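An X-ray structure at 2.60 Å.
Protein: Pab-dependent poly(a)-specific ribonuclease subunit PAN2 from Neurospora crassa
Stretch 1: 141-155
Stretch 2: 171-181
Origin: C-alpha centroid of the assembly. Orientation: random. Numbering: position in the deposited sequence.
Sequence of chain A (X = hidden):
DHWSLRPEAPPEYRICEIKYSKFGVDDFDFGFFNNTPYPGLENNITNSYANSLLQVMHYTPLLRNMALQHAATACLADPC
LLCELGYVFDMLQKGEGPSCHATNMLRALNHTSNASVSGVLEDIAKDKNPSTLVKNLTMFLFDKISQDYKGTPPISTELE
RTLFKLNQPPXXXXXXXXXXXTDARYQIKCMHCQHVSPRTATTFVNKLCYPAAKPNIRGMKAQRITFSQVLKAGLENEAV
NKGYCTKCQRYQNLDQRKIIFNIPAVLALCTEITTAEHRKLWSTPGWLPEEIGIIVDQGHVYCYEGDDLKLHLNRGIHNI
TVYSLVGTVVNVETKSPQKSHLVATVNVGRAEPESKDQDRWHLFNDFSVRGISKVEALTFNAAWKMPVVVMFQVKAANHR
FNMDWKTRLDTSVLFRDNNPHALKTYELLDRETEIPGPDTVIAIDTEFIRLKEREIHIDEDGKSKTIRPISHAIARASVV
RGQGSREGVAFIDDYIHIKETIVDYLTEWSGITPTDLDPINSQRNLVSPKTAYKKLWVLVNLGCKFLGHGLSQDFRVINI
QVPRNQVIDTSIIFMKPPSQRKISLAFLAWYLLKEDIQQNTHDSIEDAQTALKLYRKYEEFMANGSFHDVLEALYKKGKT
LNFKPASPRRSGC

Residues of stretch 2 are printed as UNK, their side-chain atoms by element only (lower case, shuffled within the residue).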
# COMPACT_ATOMS: atom_id res chain seq x y z
N LEU A 141 11.08 2.99 -4.27
CA LEU A 141 10.15 1.87 -4.23
C LEU A 141 10.30 0.96 -5.45
O LEU A 141 10.40 -0.26 -5.30
CB LEU A 141 8.70 2.37 -4.14
CG LEU A 141 8.19 2.68 -2.73
CD1 LEU A 141 6.74 3.11 -2.77
CD2 LEU A 141 8.37 1.47 -1.83
N PHE A 142 10.30 1.55 -6.64
CA PHE A 142 10.43 0.79 -7.88
C PHE A 142 11.70 -0.05 -7.91
O PHE A 142 11.72 -1.14 -8.48
CB PHE A 142 10.39 1.73 -9.09
CG PHE A 142 9.01 1.97 -9.62
CD1 PHE A 142 8.05 2.60 -8.85
CD2 PHE A 142 8.67 1.58 -10.91
CE1 PHE A 142 6.78 2.83 -9.34
CE2 PHE A 142 7.40 1.81 -11.41
CZ PHE A 142 6.46 2.43 -10.62
N ASP A 143 12.76 0.46 -7.28
CA ASP A 143 14.02 -0.26 -7.20
C ASP A 143 13.94 -1.40 -6.19
O ASP A 143 14.38 -2.51 -6.46
CB ASP A 143 15.16 0.69 -6.83
CG ASP A 143 16.50 -0.01 -6.73
OD1 ASP A 143 16.71 -1.00 -7.46
OD2 ASP A 143 17.34 0.42 -5.92
N LYS A 144 13.36 -1.11 -5.03
CA LYS A 144 13.29 -2.09 -3.95
C LYS A 144 12.35 -3.24 -4.27
O LYS A 144 12.69 -4.40 -4.05
CB LYS A 144 12.85 -1.41 -2.65
CG LYS A 144 13.96 -0.60 -1.98
CD LYS A 144 15.12 -1.50 -1.59
CE LYS A 144 16.25 -0.71 -0.94
NZ LYS A 144 17.39 -1.59 -0.58
N ILE A 145 11.17 -2.93 -4.79
CA ILE A 145 10.18 -3.96 -5.09
C ILE A 145 10.60 -4.80 -6.29
O ILE A 145 10.10 -5.91 -6.48
CB ILE A 145 8.78 -3.36 -5.35
CG1 ILE A 145 8.75 -2.60 -6.68
CG2 ILE A 145 8.37 -2.46 -4.19
CD1 ILE A 145 7.39 -2.06 -7.03
N SER A 146 11.51 -4.27 -7.10
CA SER A 146 12.01 -5.00 -8.26
C SER A 146 12.88 -6.18 -7.81
O SER A 146 12.80 -7.27 -8.38
CB SER A 146 12.80 -4.08 -9.18
OG SER A 146 13.19 -4.75 -10.37
N GLN A 147 13.70 -5.95 -6.79
CA GLN A 147 14.57 -6.99 -6.27
C GLN A 147 13.83 -7.85 -5.24
O GLN A 147 14.21 -8.99 -4.99
CB GLN A 147 15.84 -6.38 -5.66
CG GLN A 147 15.61 -5.56 -4.41
CD GLN A 147 16.85 -4.81 -3.97
OE1 GLN A 147 17.50 -4.13 -4.78
NE2 GLN A 147 17.20 -4.92 -2.70
N ASP A 148 12.78 -7.29 -4.65
CA ASP A 148 11.93 -8.04 -3.74
C ASP A 148 11.12 -9.08 -4.51
O ASP A 148 10.87 -10.18 -4.02
CB ASP A 148 10.98 -7.12 -2.97
CG ASP A 148 11.68 -6.35 -1.86
OD1 ASP A 148 12.76 -6.81 -1.41
OD2 ASP A 148 11.15 -5.31 -1.43
N TYR A 149 10.72 -8.72 -5.72
CA TYR A 149 9.90 -9.58 -6.56
C TYR A 149 10.65 -10.82 -7.01
O TYR A 149 10.06 -11.89 -7.16
CB TYR A 149 9.39 -8.79 -7.77
CG TYR A 149 8.47 -9.58 -8.68
CD1 TYR A 149 7.11 -9.67 -8.42
CD2 TYR A 149 8.97 -10.21 -9.82
CE1 TYR A 149 6.27 -10.39 -9.25
CE2 TYR A 149 8.13 -10.92 -10.66
CZ TYR A 149 6.79 -11.01 -10.37
OH TYR A 149 5.95 -11.72 -11.20
N LYS A 150 11.95 -10.68 -7.23
CA LYS A 150 12.77 -11.78 -7.74
C LYS A 150 13.39 -12.59 -6.60
O LYS A 150 14.05 -13.60 -6.85
CB LYS A 150 13.86 -11.25 -8.66
CG LYS A 150 14.81 -10.26 -8.00
CD LYS A 150 15.80 -9.68 -9.00
CE LYS A 150 15.08 -8.95 -10.13
NZ LYS A 150 16.03 -8.36 -11.10
N GLY A 151 13.19 -12.14 -5.37
CA GLY A 151 13.72 -12.83 -4.21
C GLY A 151 13.13 -14.22 -4.04
O GLY A 151 13.84 -15.18 -3.75
N THR A 152 11.82 -14.31 -4.23
CA THR A 152 11.11 -15.58 -4.17
C THR A 152 10.07 -15.66 -5.28
O THR A 152 9.42 -14.66 -5.59
CB THR A 152 10.44 -15.79 -2.79
OG1 THR A 152 9.61 -16.96 -2.83
CG2 THR A 152 9.58 -14.58 -2.43
N PRO A 153 9.93 -16.84 -5.91
CA PRO A 153 8.98 -17.03 -7.01
C PRO A 153 7.55 -16.64 -6.65
O PRO A 153 7.00 -17.17 -5.68
CB PRO A 153 9.07 -18.53 -7.29
CG PRO A 153 10.44 -18.91 -6.84
CD PRO A 153 10.71 -18.06 -5.63
N PRO A 154 6.96 -15.72 -7.42
CA PRO A 154 5.58 -15.28 -7.18
C PRO A 154 4.58 -16.41 -7.39
O PRO A 154 4.90 -17.39 -8.06
CB PRO A 154 5.38 -14.17 -8.23
CG PRO A 154 6.36 -14.49 -9.30
CD PRO A 154 7.55 -15.06 -8.60
N ILE A 155 3.39 -16.27 -6.81
CA ILE A 155 2.36 -17.30 -6.90
C ILE A 155 1.96 -17.56 -8.35
O ILE A 155 1.76 -18.71 -8.75
CB ILE A 155 1.11 -16.91 -6.08
CG1 ILE A 155 1.47 -16.71 -4.61
CG2 ILE A 155 0.03 -17.97 -6.21
CD1 ILE A 155 2.00 -17.96 -3.94
N UNK A 171 10.23 -16.15 -16.42
CA UNK A 171 10.91 -16.12 -15.13
C UNK A 171 10.90 -14.70 -14.55
O UNK A 171 10.94 -13.73 -15.30
c UNK A 171 13.23 -15.70 -16.06
c UNK A 171 12.35 -16.64 -15.26
n UNK A 171 13.25 -15.89 -17.37
o UNK A 171 13.89 -14.82 -15.50
N UNK A 172 10.82 -14.59 -13.21
CA UNK A 172 10.70 -13.32 -12.49
C UNK A 172 11.70 -12.24 -12.92
O UNK A 172 11.32 -11.07 -13.02
c UNK A 172 10.95 -13.72 -11.04
c UNK A 172 10.77 -15.74 -12.29
c UNK A 172 10.43 -15.11 -10.96
N UNK A 173 12.95 -12.62 -13.17
CA UNK A 173 13.99 -11.65 -13.51
C UNK A 173 13.67 -10.91 -14.81
O UNK A 173 13.75 -9.69 -14.87
c UNK A 173 15.36 -12.34 -13.61
c UNK A 173 16.99 -11.06 -15.06
c UNK A 173 17.76 -12.15 -12.95
c UNK A 173 16.60 -11.45 -13.64
N UNK A 174 13.31 -11.67 -15.84
CA UNK A 174 12.97 -11.08 -17.13
C UNK A 174 11.65 -10.33 -17.06
O UNK A 174 11.46 -9.32 -17.74
o UNK A 174 14.09 -14.14 -18.77
o UNK A 174 15.24 -12.47 -17.91
c UNK A 174 12.90 -12.16 -18.21
c UNK A 174 14.17 -12.99 -18.30
N UNK A 175 10.74 -10.83 -16.23
CA UNK A 175 9.40 -10.27 -16.15
C UNK A 175 9.38 -8.91 -15.47
O UNK A 175 8.82 -7.95 -16.00
c UNK A 175 6.60 -10.75 -16.96
c UNK A 175 6.99 -10.86 -15.50
c UNK A 175 8.47 -11.23 -15.40
c UNK A 175 6.13 -11.87 -14.77
N UNK A 176 10.00 -8.82 -14.29
CA UNK A 176 10.01 -7.58 -13.53
C UNK A 176 10.80 -6.50 -14.27
O UNK A 176 10.58 -5.30 -14.07
c UNK A 176 10.62 -7.79 -12.12
c UNK A 176 12.11 -8.06 -12.20
c UNK A 176 10.33 -6.59 -11.22
N UNK A 177 11.69 -6.93 -15.16
CA UNK A 177 12.48 -6.00 -15.96
C UNK A 177 11.62 -5.39 -17.07
O UNK A 177 11.71 -4.20 -17.35
c UNK A 177 13.69 -6.72 -16.56
c UNK A 177 16.92 -5.65 -18.38
c UNK A 177 14.67 -5.80 -17.27
c UNK A 177 15.92 -6.57 -17.69
n UNK A 177 16.35 -5.04 -19.61
N UNK A 178 10.78 -6.22 -17.68
CA UNK A 178 9.89 -5.77 -18.74
C UNK A 178 8.77 -4.90 -18.18
O UNK A 178 8.16 -4.10 -18.90
n UNK A 178 7.32 -7.54 -22.69
n UNK A 178 7.33 -9.69 -23.51
c UNK A 178 8.50 -6.62 -20.73
c UNK A 178 8.12 -7.86 -21.52
c UNK A 178 9.32 -6.97 -19.50
c UNK A 178 6.95 -8.42 -23.62
n UNK A 178 6.22 -8.04 -24.65
N UNK A 179 8.50 -5.06 -16.89
CA UNK A 179 7.40 -4.35 -16.24
C UNK A 179 7.78 -2.96 -15.75
O UNK A 179 6.99 -2.02 -15.85
c UNK A 179 6.06 -6.42 -15.41
c UNK A 179 5.93 -7.34 -14.21
c UNK A 179 4.68 -6.04 -15.93
c UNK A 179 6.87 -5.18 -15.06
N UNK A 180 9.00 -2.81 -15.23
CA UNK A 180 9.39 -1.57 -14.57
C UNK A 180 10.58 -0.87 -15.22
O UNK A 180 10.73 0.35 -15.09
c UNK A 180 9.71 -1.85 -13.10
c UNK A 180 9.06 -2.69 -10.83
c UNK A 180 7.30 -1.78 -12.36
c UNK A 180 8.62 -2.54 -12.27
N UNK A 181 11.44 -1.62 -15.90
CA UNK A 181 12.68 -1.05 -16.43
C UNK A 181 12.59 -0.56 -17.87
O UNK A 181 11.85 -1.11 -18.68
o UNK A 181 16.32 -3.07 -15.93
o UNK A 181 15.95 -3.68 -13.85
c UNK A 181 13.82 -2.07 -16.33
c UNK A 181 15.61 -3.09 -14.90
c UNK A 181 14.28 -2.37 -14.92

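Position 171 carries two carbons, the second bearing one oxygen and one nitrogen; it points away from stretch 1 and touches nothing there. This is Asn 171, the N-cap, whose OD1 accepts from the backbone N of position 174 at 3.2 Å, satisfying an amide left free by the first turn.

At 172 three carbons close a ring onto the backbone N, pointing toward stretch 1 and packing on Tyr 149, Lys 150 and Pro 154. Pro 172 needs no amide partner, which suits a first turn. Its CB is 4.0 Å from Tyr 149 CE2 and its CG 3.7 Å from Pro 154 CD.

Position 173 has four carbons forked at the second, on an exposed flank, and meets the end of Lys 150. As the fork lies beyond CB, this is Leu 173; its CG lies 4.0 Å from Lys 150 NZ, at the margin of the contact.

Position 174 has two carbons, the second with two oxygens; it points away from stretch 1 and touches nothing there. This is Asp 174, whose OD2 accepts from Asn 171 ND2 at a very short 2.4 Å, so a second, side-chain hydrogen bond closes beside the capping bond.

Position 175 again shows four carbons forked at the second, now buried, and a terminal carbon reaches the hydroxyl of Tyr 149. This is Leu 175, its CD2 3.6 Å from Tyr 149 OH.

At 176 the first carbon itself carries two others, and the group touches Ser 146, Tyr 149 and Lys 150. Val 176 is compact enough for the place where the backbones run close, its CA 6.2 Å from Ser 146 CA. CG2 lies 3.5 Å from Ser 146 OG, CB 3.7 Å from Tyr 149 CD2, and CG1 3.7 Å from Lys 150 CE.

Position 177 has four carbons in a row ending in nitrogen and makes no contact with stretch 1. This is Lys 177; its end leads away from stretch 1, and its amine hydrogen-bonds just outside the two stretches.

Position 178 has three carbons, a nitrogen, then a carbon with two more nitrogens: Arg 178, extended and exposed, out of reach of stretch 1.

Position 179, four carbons forked at the second, is Leu 179, buried although no atom of stretch 1 lies within contact distance.

The same fork at 180 reaches Phe 142, Ile 145 and Ser 146. Leu 180 fills a wider gap: CD2 is 3.7 Å from Phe 142 CE2, and CD1 is 4.2 Å from Ile 145 CG1.

Three carbons, the third with two oxygens, make 181 Glu 181, just past the helix and partly exposed, as befits a carboxylate.

The helices run nearly antiparallel, at 158°, with axes 9.7 Å apart at closest approach. Successive turns present Pro 172, Val 176 and Leu 180 to Lys 150, Ser 146 and Phe 142. No hydrogen bond crosses; the contact, burying 556 Å² with both sides summed, rests mainly on apolar packing, with Ser 146 and the chain of Lys 150 contributing.

Stretch 2 (171-181) NPLDLVKRLLE
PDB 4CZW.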